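Local coordinates for protein glucokinase (Streptomyces griseus, PDB 3VGL) that probably transfers a phosphate from ATP to D-glucose, giving glucose 6-phosphate and ADP, as a glucokinase of the ROK family, at residues A[176-181]-A[185-190]; A[217-222]-A[231-236]; A[221-226]-A[266-271]. One frame throughout, in Å; residues are numbered along the deposited sequence.

Contact 1: residues A[176-181]-A[185-190]; sequences EQYASG and VRYAKQ. With ANP (phosphoaminophosphonic acid-adenylate ester), chain E; BGC (beta-D-glucopyranose), chain D.
At the start of helix 181-194, where the loop passes from the glucose site to the nucleotide, Tyr187 reaches back to the main chain of Tyr178. Tyr187 OH donates to Tyr178 O at 2.7 Å, meeting a lone pair in the carbonyl plane with a C=O...donor angle of 115°; the same oxygen lies at the edge of the Tyr187 ring. Tyr187 holds CG opposite its own carbonyl carbon (chi1 -64°), which sends the phenol toward the loop. The two tyrosine side chains cross at about a right angle, with Tyr187 OH 3.9 Å from Tyr178 CB. The Tyr178 hydroxyl is engaged elsewhere, by Asp163 O of the second subunit and by Leu165 N. Arg186, its chain bent at the third torsion, adds a weak bond from NH1 to Gln177 O, 3.4 Å long and only 132° at the hydrogen, with the oxygen at the guanidinium edge. Inside the first helical turn, Val185 N bonds to Gly181 O at 3.0 Å, while Ser180, the N-cap, bonds through OG to Ala183 N. Segment 176-181 touches both ligands, and Val185 of 185-190 touches the ribose. Glu176 OE1 accepts from glucose O1 at 2.6 Å and is also held by Leu134 N. Gly181 C lies 3.3 Å from ribose O3' of the nucleotide analogue, and Val185 CG2 is 3.9 Å from O2'. The arrangement is a side-chain-capped helix start bordering the nucleotide pocket of an actin-like ATPase fold, joined by a short loop to the sugar site of a ROK kinase.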
loop_
_atom_site.group_PDB
_atom_site.type_symbol
_atom_site.label_atom_id
_atom_site.label_comp_id
_atom_site.label_asym_id
_atom_site.label_seq_id
_atom_site.Cartn_x
_atom_site.Cartn_y
_atom_site.Cartn_z
ATOM N N GLU A 176 -2.531 -13.457 -5.956
ATOM C CA GLU A 176 -1.699 -14.630 -6.182
ATOM C C GLU A 176 -0.205 -14.358 -6.064
ATOM O O GLU A 176 0.569 -15.282 -5.792
ATOM C CB GLU A 176 -2.060 -15.327 -7.488
ATOM C CG GLU A 176 -1.345 -14.904 -8.698
ATOM C CD GLU A 176 -1.541 -15.916 -9.863
ATOM O OE1 GLU A 176 -2.575 -16.594 -9.896
ATOM O OE2 GLU A 176 -0.644 -16.005 -10.735
ATOM N N GLN A 177 0.224 -13.101 -6.223
ATOM C CA GLN A 177 1.648 -12.783 -6.020
ATOM C C GLN A 177 2.058 -12.823 -4.554
ATOM O O GLN A 177 3.249 -12.884 -4.266
ATOM C CB GLN A 177 1.999 -11.415 -6.635
ATOM C CG GLN A 177 1.800 -11.389 -8.149
ATOM C CD GLN A 177 2.596 -12.478 -8.821
ATOM O OE1 GLN A 177 3.783 -12.717 -8.478
ATOM N NE2 GLN A 177 1.959 -13.172 -9.752
ATOM N N TYR A 178 1.051 -12.827 -3.657
ATOM C CA TYR A 178 1.277 -12.818 -2.195
ATOM C C TYR A 178 0.878 -14.122 -1.536
ATOM O O TYR A 178 1.403 -14.464 -0.473
ATOM C CB TYR A 178 0.525 -11.645 -1.541
ATOM C CG TYR A 178 0.972 -10.320 -2.122
ATOM C CD1 TYR A 178 2.103 -9.681 -1.632
ATOM C CD2 TYR A 178 0.328 -9.785 -3.243
ATOM C CE1 TYR A 178 2.555 -8.477 -2.192
ATOM C CE2 TYR A 178 0.764 -8.582 -3.808
ATOM C CZ TYR A 178 1.881 -7.958 -3.279
ATOM O OH TYR A 178 2.379 -6.771 -3.810
ATOM N N ALA A 179 -0.047 -14.841 -2.159
ATOM C CA ALA A 179 -0.481 -16.135 -1.607
ATOM C C ALA A 179 -0.551 -17.153 -2.743
ATOM O O ALA A 179 -1.463 -17.104 -3.596
ATOM C CB ALA A 179 -1.846 -15.997 -0.932
ATOM N N SER A 180 0.419 -18.053 -2.752
ATOM C CA SER A 180 0.501 -19.129 -3.733
ATOM C C SER A 180 1.693 -19.963 -3.303
ATOM O O SER A 180 2.443 -19.567 -2.380
ATOM C CB SER A 180 0.720 -18.573 -5.150
ATOM O OG SER A 180 2.073 -18.143 -5.317
ATOM N N GLY A 181 1.865 -21.120 -3.942
ATOM C CA GLY A 181 3.096 -21.927 -3.722
ATOM C C GLY A 181 4.332 -21.157 -4.176
ATOM O O GLY A 181 5.378 -21.203 -3.527
ATOM N N VAL A 185 7.658 -20.103 -1.886
ATOM C CA VAL A 185 9.048 -20.305 -2.281
ATOM C C VAL A 185 9.808 -18.988 -2.243
ATOM O O VAL A 185 10.941 -18.929 -1.749
ATOM C CB VAL A 185 9.127 -20.981 -3.653
ATOM C CG1 VAL A 185 10.566 -21.007 -4.169
ATOM C CG2 VAL A 185 8.557 -22.382 -3.545
ATOM N N ARG A 186 9.184 -17.922 -2.735
ATOM C CA ARG A 186 9.793 -16.609 -2.679
ATOM C C ARG A 186 10.119 -16.171 -1.259
ATOM O O ARG A 186 11.226 -15.670 -0.992
ATOM C CB ARG A 186 8.971 -15.557 -3.420
ATOM C CG ARG A 186 9.881 -14.490 -4.001
ATOM C CD ARG A 186 9.110 -13.396 -4.673
ATOM N NE ARG A 186 8.801 -12.425 -3.651
ATOM C CZ ARG A 186 7.609 -12.237 -3.141
ATOM N NH1 ARG A 186 6.561 -12.923 -3.610
ATOM N NH2 ARG A 186 7.465 -11.323 -2.194
ATOM N N TYR A 187 9.181 -16.397 -0.335
ATOM C CA TYR A 187 9.354 -15.993 1.052
ATOM C C TYR A 187 10.507 -16.742 1.674
ATOM O O TYR A 187 11.305 -16.162 2.414
ATOM C CB TYR A 187 8.089 -16.245 1.875
ATOM C CG TYR A 187 6.914 -15.401 1.409
ATOM C CD1 TYR A 187 7.107 -14.097 0.928
ATOM C CD2 TYR A 187 5.622 -15.910 1.454
ATOM C CE1 TYR A 187 6.031 -13.323 0.512
ATOM C CE2 TYR A 187 4.535 -15.144 1.028
ATOM C CZ TYR A 187 4.747 -13.855 0.571
ATOM O OH TYR A 187 3.677 -13.124 0.145
ATOM N N ALA A 188 10.593 -18.034 1.378
ATOM C CA ALA A 188 11.666 -18.850 1.955
ATOM C C ALA A 188 13.025 -18.493 1.396
ATOM O O ALA A 188 14.011 -18.490 2.137
ATOM C CB ALA A 188 11.377 -20.302 1.761
ATOM N N LYS A 189 13.093 -18.208 0.097
ATOM C CA LYS A 189 14.367 -17.809 -0.498
ATOM C C LYS A 189 14.844 -16.457 0.027
ATOM O O LYS A 189 16.040 -16.286 0.270
ATOM C CB LYS A 189 14.315 -17.824 -2.027
ATOM C CG LYS A 189 14.233 -19.234 -2.611
ATOM C CD LYS A 189 14.205 -19.235 -4.134
ATOM C CE LYS A 189 14.248 -20.672 -4.656
ATOM N NZ LYS A 189 14.288 -20.760 -6.142
ATOM N N GLN A 190 13.918 -15.509 0.191
ATOM C CA GLN A 190 14.219 -14.219 0.833
ATOM C C GLN A 190 14.824 -14.433 2.222
ATOM O O GLN A 190 15.850 -13.833 2.561
ATOM C CB GLN A 190 12.958 -13.349 0.985
ATOM C CG GLN A 190 12.439 -12.649 -0.278
ATOM C CD GLN A 190 11.172 -11.781 -0.038
ATOM O OE1 GLN A 190 10.446 -11.940 0.959
ATOM N NE2 GLN A 190 10.898 -10.879 -0.979
HETATM P PB ANP E . 0.189 -26.604 -10.360
HETATM O O1B ANP E . 0.049 -25.113 -10.040
HETATM O O2B ANP E . 0.984 -26.936 -11.589
HETATM N N3B ANP E . -1.370 -27.294 -10.537
HETATM P PA ANP E . 0.862 -27.204 -7.579
HETATM O O1A ANP E . 1.637 -28.382 -6.984
HETATM O O2A ANP E . -0.567 -26.973 -7.193
HETATM O O3A ANP E . 1.020 -27.310 -9.183
HETATM O "O5'" ANP E . 1.653 -25.834 -7.283
HETATM C "C5'" ANP E . 3.050 -25.692 -7.560
HETATM C "C4'" ANP E . 3.640 -24.653 -6.632
HETATM O "O4'" ANP E . 3.318 -24.969 -5.270
HETATM C "C3'" ANP E . 5.145 -24.657 -6.733
HETATM O "O3'" ANP E . 5.595 -23.350 -6.368
HETATM C "C2'" ANP E . 5.516 -25.647 -5.660
HETATM O "O2'" ANP E . 6.833 -25.443 -5.177
HETATM C "C1'" ANP E . 4.480 -25.411 -4.571
HETATM N N9 ANP E . 4.096 -26.672 -3.910
HETATM C C8 ANP E . 3.451 -27.724 -4.447
HETATM N N7 ANP E . 3.266 -28.706 -3.508
HETATM C C5 ANP E . 3.786 -28.232 -2.362
HETATM C C6 ANP E . 3.964 -28.726 -0.967
HETATM N N6 ANP E . 3.508 -29.950 -0.595
HETATM N N1 ANP E . 4.558 -27.892 -0.086
HETATM C C2 ANP E . 5.032 -26.663 -0.404
HETATM N N3 ANP E . 4.914 -26.163 -1.656
HETATM C C4 ANP E . 4.326 -26.895 -2.623
HETATM C C2 BGC D . -5.280 -18.438 -13.068
HETATM C C3 BGC D . -6.518 -19.231 -12.657
HETATM C C4 BGC D . -6.142 -20.589 -12.061
HETATM C C5 BGC D . -5.117 -20.351 -10.966
HETATM C C6 BGC D . -4.645 -21.660 -10.324
HETATM C C1 BGC D . -4.347 -18.339 -11.867
HETATM O O1 BGC D . -3.146 -17.707 -12.213
HETATM O O2 BGC D . -5.714 -17.107 -13.408
HETATM O O3 BGC D . -7.364 -19.422 -13.749
HETATM O O4 BGC D . -7.293 -21.183 -11.489
HETATM O O5 BGC D . -3.982 -19.658 -11.462
HETATM O O6 BGC D . -4.054 -22.514 -11.289
#

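Contact 2: residues A[217-222]-A[231-236]; sequences HISEAA and DSFREL. With ANP (phosphoaminophosphonic acid-adenylate ester), chain E.
Ile218 is the first residue of 217-222 to meet the ring of Phe233, which enters from helix 227-251. The CG2 branch, opposite the backbone N of Ile218, touches Phe233 CE1 at 3.7 Å, the two side chains running obliquely to one another, and it also reaches Ser232 CB at 4.4 Å. Ile218 O lies in the plane of the phenyl ring at its edge, 3.7 Å from Phe233 CE1, although this carbonyl already takes the helical bond from Ala222 N. One residue on, Ser219 places OG opposite its carbonyl carbon (chi1 -70°) and donates a hydrogen bond from it to adenine N1 of the nucleotide analogue at 2.6 Å. That oxygen also sits at the ring edge, 3.4 Å from Phe233 CZ, so OG lies between the phenyl edge and the adenine. A turn further, Ala222 CB packs against Phe233 CD1 at 3.7 Å, approaching the ring obliquely. Ser232 keeps its polar end for its own helix, with OG bonded to Val228 O. The axes of the two helical segments approach to 10.5 Å and lie at 114°, a steep crossing filled chiefly by the one aromatic ring. Helix 181-194 closes one flank through Ala188, which touches both Ile218 and Ser232; Leu202 of helix 200-204 also packs on Ile218, and helix 267-280 adds Val269 against Phe233.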
loop_
_atom_site.group_PDB
_atom_site.type_symbol
_atom_site.label_atom_id
_atom_site.label_comp_id
_atom_site.label_asym_id
_atom_site.label_seq_id
_atom_site.Cartn_x
_atom_site.Cartn_y
_atom_site.Cartn_z
ATOM N N HIS A 217 10.448 -28.890 0.071
ATOM C CA HIS A 217 11.496 -28.754 1.101
ATOM C C HIS A 217 11.011 -27.849 2.231
ATOM O O HIS A 217 11.251 -28.121 3.403
ATOM C CB HIS A 217 12.774 -28.131 0.539
ATOM C CG HIS A 217 13.374 -28.871 -0.612
ATOM N ND1 HIS A 217 14.295 -28.292 -1.455
ATOM C CD2 HIS A 217 13.195 -30.138 -1.060
ATOM C CE1 HIS A 217 14.656 -29.167 -2.377
ATOM N NE2 HIS A 217 14.002 -30.295 -2.161
ATOM N N ILE A 218 10.348 -26.749 1.870
ATOM C CA ILE A 218 9.874 -25.791 2.870
ATOM C C ILE A 218 8.889 -26.454 3.829
ATOM O O ILE A 218 8.966 -26.264 5.047
ATOM C CB ILE A 218 9.223 -24.547 2.191
ATOM C CG1 ILE A 218 10.210 -23.888 1.229
ATOM C CG2 ILE A 218 8.727 -23.521 3.241
ATOM C CD1 ILE A 218 9.561 -22.894 0.251
ATOM N N SER A 219 7.999 -27.272 3.279
ATOM C CA SER A 219 7.010 -27.996 4.072
ATOM C C SER A 219 7.685 -28.973 5.040
ATOM O O SER A 219 7.439 -28.915 6.251
ATOM C CB SER A 219 6.045 -28.745 3.158
ATOM O OG SER A 219 5.196 -27.817 2.478
ATOM N N GLU A 220 8.551 -29.830 4.508
ATOM C CA GLU A 220 9.266 -30.798 5.340
ATOM C C GLU A 220 10.110 -30.104 6.413
ATOM O O GLU A 220 10.091 -30.508 7.582
ATOM C CB GLU A 220 10.120 -31.747 4.479
ATOM C CG GLU A 220 10.828 -32.884 5.260
ATOM C CD GLU A 220 9.939 -33.581 6.299
ATOM O OE1 GLU A 220 8.716 -33.734 6.077
ATOM O OE2 GLU A 220 10.473 -33.994 7.354
ATOM N N ALA A 221 10.846 -29.067 6.017
ATOM C CA ALA A 221 11.648 -28.299 6.965
ATOM C C ALA A 221 10.806 -27.657 8.069
ATOM O O ALA A 221 11.182 -27.697 9.236
ATOM C CB ALA A 221 12.494 -27.255 6.243
ATOM N N ALA A 222 9.657 -27.076 7.710
ATOM C CA ALA A 222 8.756 -26.518 8.722
ATOM C C ALA A 222 8.259 -27.574 9.721
ATOM O O ALA A 222 8.166 -27.298 10.918
ATOM C CB ALA A 222 7.570 -25.759 8.063
ATOM N N ASP A 231 8.642 -19.397 9.382
ATOM C CA ASP A 231 8.379 -17.974 9.099
ATOM C C ASP A 231 7.771 -17.736 7.706
ATOM O O ASP A 231 6.936 -16.831 7.516
ATOM C CB ASP A 231 9.639 -17.122 9.244
ATOM C CG ASP A 231 9.322 -15.641 9.384
ATOM O OD1 ASP A 231 8.450 -15.317 10.225
ATOM O OD2 ASP A 231 9.923 -14.809 8.654
ATOM N N SER A 232 8.201 -18.536 6.739
ATOM C CA SER A 232 7.680 -18.435 5.366
ATOM C C SER A 232 6.199 -18.827 5.319
ATOM O O SER A 232 5.388 -18.190 4.612
ATOM C CB SER A 232 8.487 -19.305 4.403
ATOM O OG SER A 232 9.861 -18.975 4.460
ATOM N N PHE A 233 5.843 -19.892 6.036
ATOM C CA PHE A 233 4.448 -20.266 6.172
ATOM C C PHE A 233 3.647 -19.183 6.874
ATOM O O PHE A 233 2.493 -18.936 6.488
ATOM C CB PHE A 233 4.293 -21.629 6.865
ATOM C CG PHE A 233 4.383 -22.781 5.917
ATOM C CD1 PHE A 233 5.532 -23.557 5.875
ATOM C CD2 PHE A 233 3.351 -23.071 5.026
ATOM C CE1 PHE A 233 5.644 -24.630 4.987
ATOM C CE2 PHE A 233 3.452 -24.149 4.129
ATOM C CZ PHE A 233 4.613 -24.927 4.105
ATOM N N ARG A 234 4.248 -18.526 7.874
ATOM C CA ARG A 234 3.595 -17.385 8.560
ATOM C C ARG A 234 3.266 -16.261 7.580
ATOM O O ARG A 234 2.160 -15.702 7.612
ATOM C CB ARG A 234 4.444 -16.860 9.736
ATOM C CG ARG A 234 3.810 -15.661 10.443
ATOM C CD ARG A 234 4.566 -15.242 11.700
ATOM N NE ARG A 234 3.622 -14.849 12.754
ATOM C CZ ARG A 234 3.095 -15.682 13.657
ATOM N NH1 ARG A 234 2.239 -15.225 14.561
ATOM N NH2 ARG A 234 3.418 -16.971 13.663
ATOM N N GLU A 235 4.222 -15.946 6.701
ATOM C CA GLU A 235 4.013 -14.870 5.729
ATOM C C GLU A 235 2.950 -15.276 4.706
ATOM O O GLU A 235 2.081 -14.464 4.356
ATOM C CB GLU A 235 5.344 -14.475 5.040
ATOM C CG GLU A 235 5.247 -13.320 4.046
ATOM C CD GLU A 235 5.029 -11.965 4.674
ATOM O OE1 GLU A 235 5.186 -11.827 5.904
ATOM O OE2 GLU A 235 4.688 -11.019 3.926
ATOM N N LEU A 236 3.009 -16.525 4.234
ATOM C CA LEU A 236 1.964 -17.029 3.313
ATOM C C LEU A 236 0.582 -16.908 3.951
ATOM O O LEU A 236 -0.364 -16.434 3.326
ATOM C CB LEU A 236 2.233 -18.483 2.906
ATOM C CG LEU A 236 1.103 -19.212 2.182
ATOM C CD1 LEU A 236 0.822 -18.583 0.810
ATOM C CD2 LEU A 236 1.466 -20.694 2.033
HETATM P PB ANP E . 0.189 -26.604 -10.360
HETATM O O1B ANP E . 0.049 -25.113 -10.040
HETATM O O2B ANP E . 0.984 -26.936 -11.589
HETATM N N3B ANP E . -1.370 -27.294 -10.537
HETATM P PA ANP E . 0.862 -27.204 -7.579
HETATM O O1A ANP E . 1.637 -28.382 -6.984
HETATM O O2A ANP E . -0.567 -26.973 -7.193
HETATM O O3A ANP E . 1.020 -27.310 -9.183
HETATM O "O5'" ANP E . 1.653 -25.834 -7.283
HETATM C "C5'" ANP E . 3.050 -25.692 -7.560
HETATM C "C4'" ANP E . 3.640 -24.653 -6.632
HETATM O "O4'" ANP E . 3.318 -24.969 -5.270
HETATM C "C3'" ANP E . 5.145 -24.657 -6.733
HETATM O "O3'" ANP E . 5.595 -23.350 -6.368
HETATM C "C2'" ANP E . 5.516 -25.647 -5.660
HETATM O "O2'" ANP E . 6.833 -25.443 -5.177
HETATM C "C1'" ANP E . 4.480 -25.411 -4.571
HETATM N N9 ANP E . 4.096 -26.672 -3.910
HETATM C C8 ANP E . 3.451 -27.724 -4.447
HETATM N N7 ANP E . 3.266 -28.706 -3.508
HETATM C C5 ANP E . 3.786 -28.232 -2.362
HETATM C C6 ANP E . 3.964 -28.726 -0.967
HETATM N N6 ANP E . 3.508 -29.950 -0.595
HETATM N N1 ANP E . 4.558 -27.892 -0.086
HETATM C C2 ANP E . 5.032 -26.663 -0.404
HETATM N N3 ANP E . 4.914 -26.163 -1.656
HETATM C C4 ANP E . 4.326 -26.895 -2.623
#

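Contact 3: residues A[221-226]-A[266-271]; sequences AARQGD and GELVLD
Leu268, in the first turn of helix 267-280, lies against one face of the Arg223 guanidinium near the C-terminal end of helix 215-223, which finishes in a Schellman motif with Gly225 at positive phi. Leu268 CB is 3.8 Å from Arg223 NH2, and Leu268 CD2 stands 4.0 Å above the guanidinium plane, shifted toward its rim. The arginine chain, extended from CG to NE, passes over the leucine at a slant, so that both methyls also meet its stem: Leu268 CD1 and Arg223 CG are 4.0 Å apart. Leu268 CG lies anti to its backbone N (chi1 -180°), which carries the branch toward 221-226, where CD1 reaches Ala222 CB, likewise at 4.0 Å. The polar rim of the guanidinium is bound separately, NH2 forming a salt bridge with Glu265. Cutting Leu268 back to an alanine is likely to cost Ala222 CB its contact with CD1, and the arginine stem and guanidinium face their contact with CD2. Gly266, the N-cap, gives its carbonyl to both Val269 N and Leu270 N. One water lies in the guanidinium plane at its edge, accepting from Arg223 NH1 at 2.9 Å and, more weakly, from Leu268 N at 3.1 Å.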
loop_
_atom_site.group_PDB
_atom_site.type_symbol
_atom_site.label_atom_id
_atom_site.label_comp_id
_atom_site.label_asym_id
_atom_site.label_seq_id
_atom_site.Cartn_x
_atom_site.Cartn_y
_atom_site.Cartn_z
ATOM N N ALA A 221 10.846 -29.067 6.017
ATOM C CA ALA A 221 11.648 -28.299 6.965
ATOM C C ALA A 221 10.806 -27.657 8.069
ATOM O O ALA A 221 11.182 -27.697 9.236
ATOM C CB ALA A 221 12.494 -27.255 6.243
ATOM N N ALA A 222 9.657 -27.076 7.710
ATOM C CA ALA A 222 8.756 -26.518 8.722
ATOM C C ALA A 222 8.259 -27.574 9.721
ATOM O O ALA A 222 8.166 -27.298 10.918
ATOM C CB ALA A 222 7.570 -25.759 8.063
ATOM N N ARG A 223 7.962 -28.781 9.238
ATOM C CA ARG A 223 7.562 -29.878 10.131
ATOM C C ARG A 223 8.651 -30.160 11.148
ATOM O O ARG A 223 8.362 -30.507 12.297
ATOM C CB ARG A 223 7.296 -31.168 9.363
ATOM C CG ARG A 223 5.998 -31.183 8.651
ATOM C CD ARG A 223 5.620 -32.558 8.120
ATOM N NE ARG A 223 4.559 -32.340 7.142
ATOM C CZ ARG A 223 3.288 -32.099 7.455
ATOM N NH1 ARG A 223 2.894 -32.079 8.725
ATOM N NH2 ARG A 223 2.409 -31.850 6.480
ATOM N N GLN A 224 9.902 -30.031 10.710
ATOM C CA GLN A 224 11.059 -30.290 11.572
ATOM C C GLN A 224 11.443 -29.062 12.402
ATOM O O GLN A 224 12.403 -29.101 13.175
ATOM C CB GLN A 224 12.251 -30.765 10.736
ATOM C CG GLN A 224 12.078 -32.158 10.134
ATOM C CD GLN A 224 13.231 -32.572 9.228
ATOM O OE1 GLN A 224 13.021 -33.204 8.190
ATOM N NE2 GLN A 224 14.451 -32.213 9.611
ATOM N N GLY A 225 10.698 -27.974 12.227
ATOM C CA GLY A 225 10.847 -26.773 13.049
ATOM C C GLY A 225 11.878 -25.774 12.559
ATOM O O GLY A 225 12.297 -24.902 13.322
ATOM N N ASP A 226 12.282 -25.896 11.291
ATOM C CA ASP A 226 13.212 -24.954 10.670
ATOM C C ASP A 226 12.589 -23.561 10.762
ATOM O O ASP A 226 11.492 -23.346 10.230
ATOM C CB ASP A 226 13.465 -25.352 9.206
ATOM C CG ASP A 226 14.414 -24.408 8.486
ATOM O OD1 ASP A 226 15.600 -24.749 8.332
ATOM O OD2 ASP A 226 13.979 -23.323 8.050
ATOM N N GLY A 266 -1.851 -30.400 4.823
ATOM C CA GLY A 266 -2.863 -30.401 5.887
ATOM C C GLY A 266 -2.652 -29.285 6.896
ATOM O O GLY A 266 -2.410 -28.135 6.510
ATOM N N GLU A 267 -2.732 -29.618 8.185
ATOM C CA GLU A 267 -2.688 -28.605 9.249
ATOM C C GLU A 267 -1.395 -27.799 9.305
ATOM O O GLU A 267 -1.401 -26.671 9.797
ATOM C CB GLU A 267 -3.000 -29.237 10.615
ATOM C CG GLU A 267 -4.476 -29.573 10.750
ATOM C CD GLU A 267 -5.379 -28.344 10.724
ATOM O OE1 GLU A 267 -5.188 -27.431 11.558
ATOM O OE2 GLU A 267 -6.295 -28.312 9.881
ATOM N N LEU A 268 -0.306 -28.337 8.755
ATOM C CA LEU A 268 0.956 -27.580 8.703
ATOM C C LEU A 268 0.728 -26.189 8.105
ATOM O O LEU A 268 1.213 -25.187 8.641
ATOM C CB LEU A 268 2.042 -28.325 7.925
ATOM C CG LEU A 268 3.402 -27.612 7.826
ATOM C CD1 LEU A 268 4.192 -27.641 9.144
ATOM C CD2 LEU A 268 4.226 -28.199 6.681
ATOM N N VAL A 269 -0.033 -26.157 7.021
ATOM C CA VAL A 269 -0.399 -24.896 6.351
ATOM C C VAL A 269 -1.791 -24.393 6.756
ATOM O O VAL A 269 -1.992 -23.185 6.866
ATOM C CB VAL A 269 -0.216 -25.012 4.809
ATOM C CG1 VAL A 269 -1.146 -26.058 4.199
ATOM C CG2 VAL A 269 -0.390 -23.661 4.125
ATOM N N LEU A 270 -2.738 -25.300 7.017
ATOM C CA LEU A 270 -4.096 -24.858 7.339
ATOM C C LEU A 270 -4.210 -24.146 8.691
ATOM O O LEU A 270 -5.002 -23.195 8.832
ATOM C CB LEU A 270 -5.121 -25.999 7.256
ATOM C CG LEU A 270 -5.949 -26.135 5.982
ATOM C CD1 LEU A 270 -6.925 -24.955 5.836
ATOM C CD2 LEU A 270 -5.048 -26.259 4.737
ATOM N N ASP A 271 -3.440 -24.588 9.688
ATOM C CA ASP A 271 -3.530 -23.975 11.011
ATOM C C ASP A 271 -3.112 -22.493 11.000
ATOM O O ASP A 271 -3.887 -21.656 11.461
ATOM C CB ASP A 271 -2.772 -24.808 12.057
ATOM C CG ASP A 271 -2.804 -24.178 13.450
ATOM O OD1 ASP A 271 -3.874 -24.168 14.100
ATOM O OD2 ASP A 271 -1.745 -23.690 13.900
HETATM O O HOH W 1 0.187 -31.300 9.337
#

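In the fold
Contacts 1 and 2 both touch the nucleotide analogue: the first borders its ribose, the second holds adenine N1, and the first also reaches glucose through Glu176. Their centres lie about 10 Å apart, joined where Ala188 CB meets Ile218 CD1 at 3.5 Å and where Tyr187 CZ rests on Glu235 CG at 3.6 Å. Contacts 2 and 3 share Ala221 and Ala222 of helix 215-223, their centres being about 6 Å apart; Ser219 O approaches Leu268 CD2 at 3.3 Å, and Phe233 CE2 reaches Val269 CB at 3.8 Å. In contact 3 the Leu268 side chain is about 7 Å from the nucleotide analogue; the nearest atoms of contacts 1 and 3 are also about 7 Å apart.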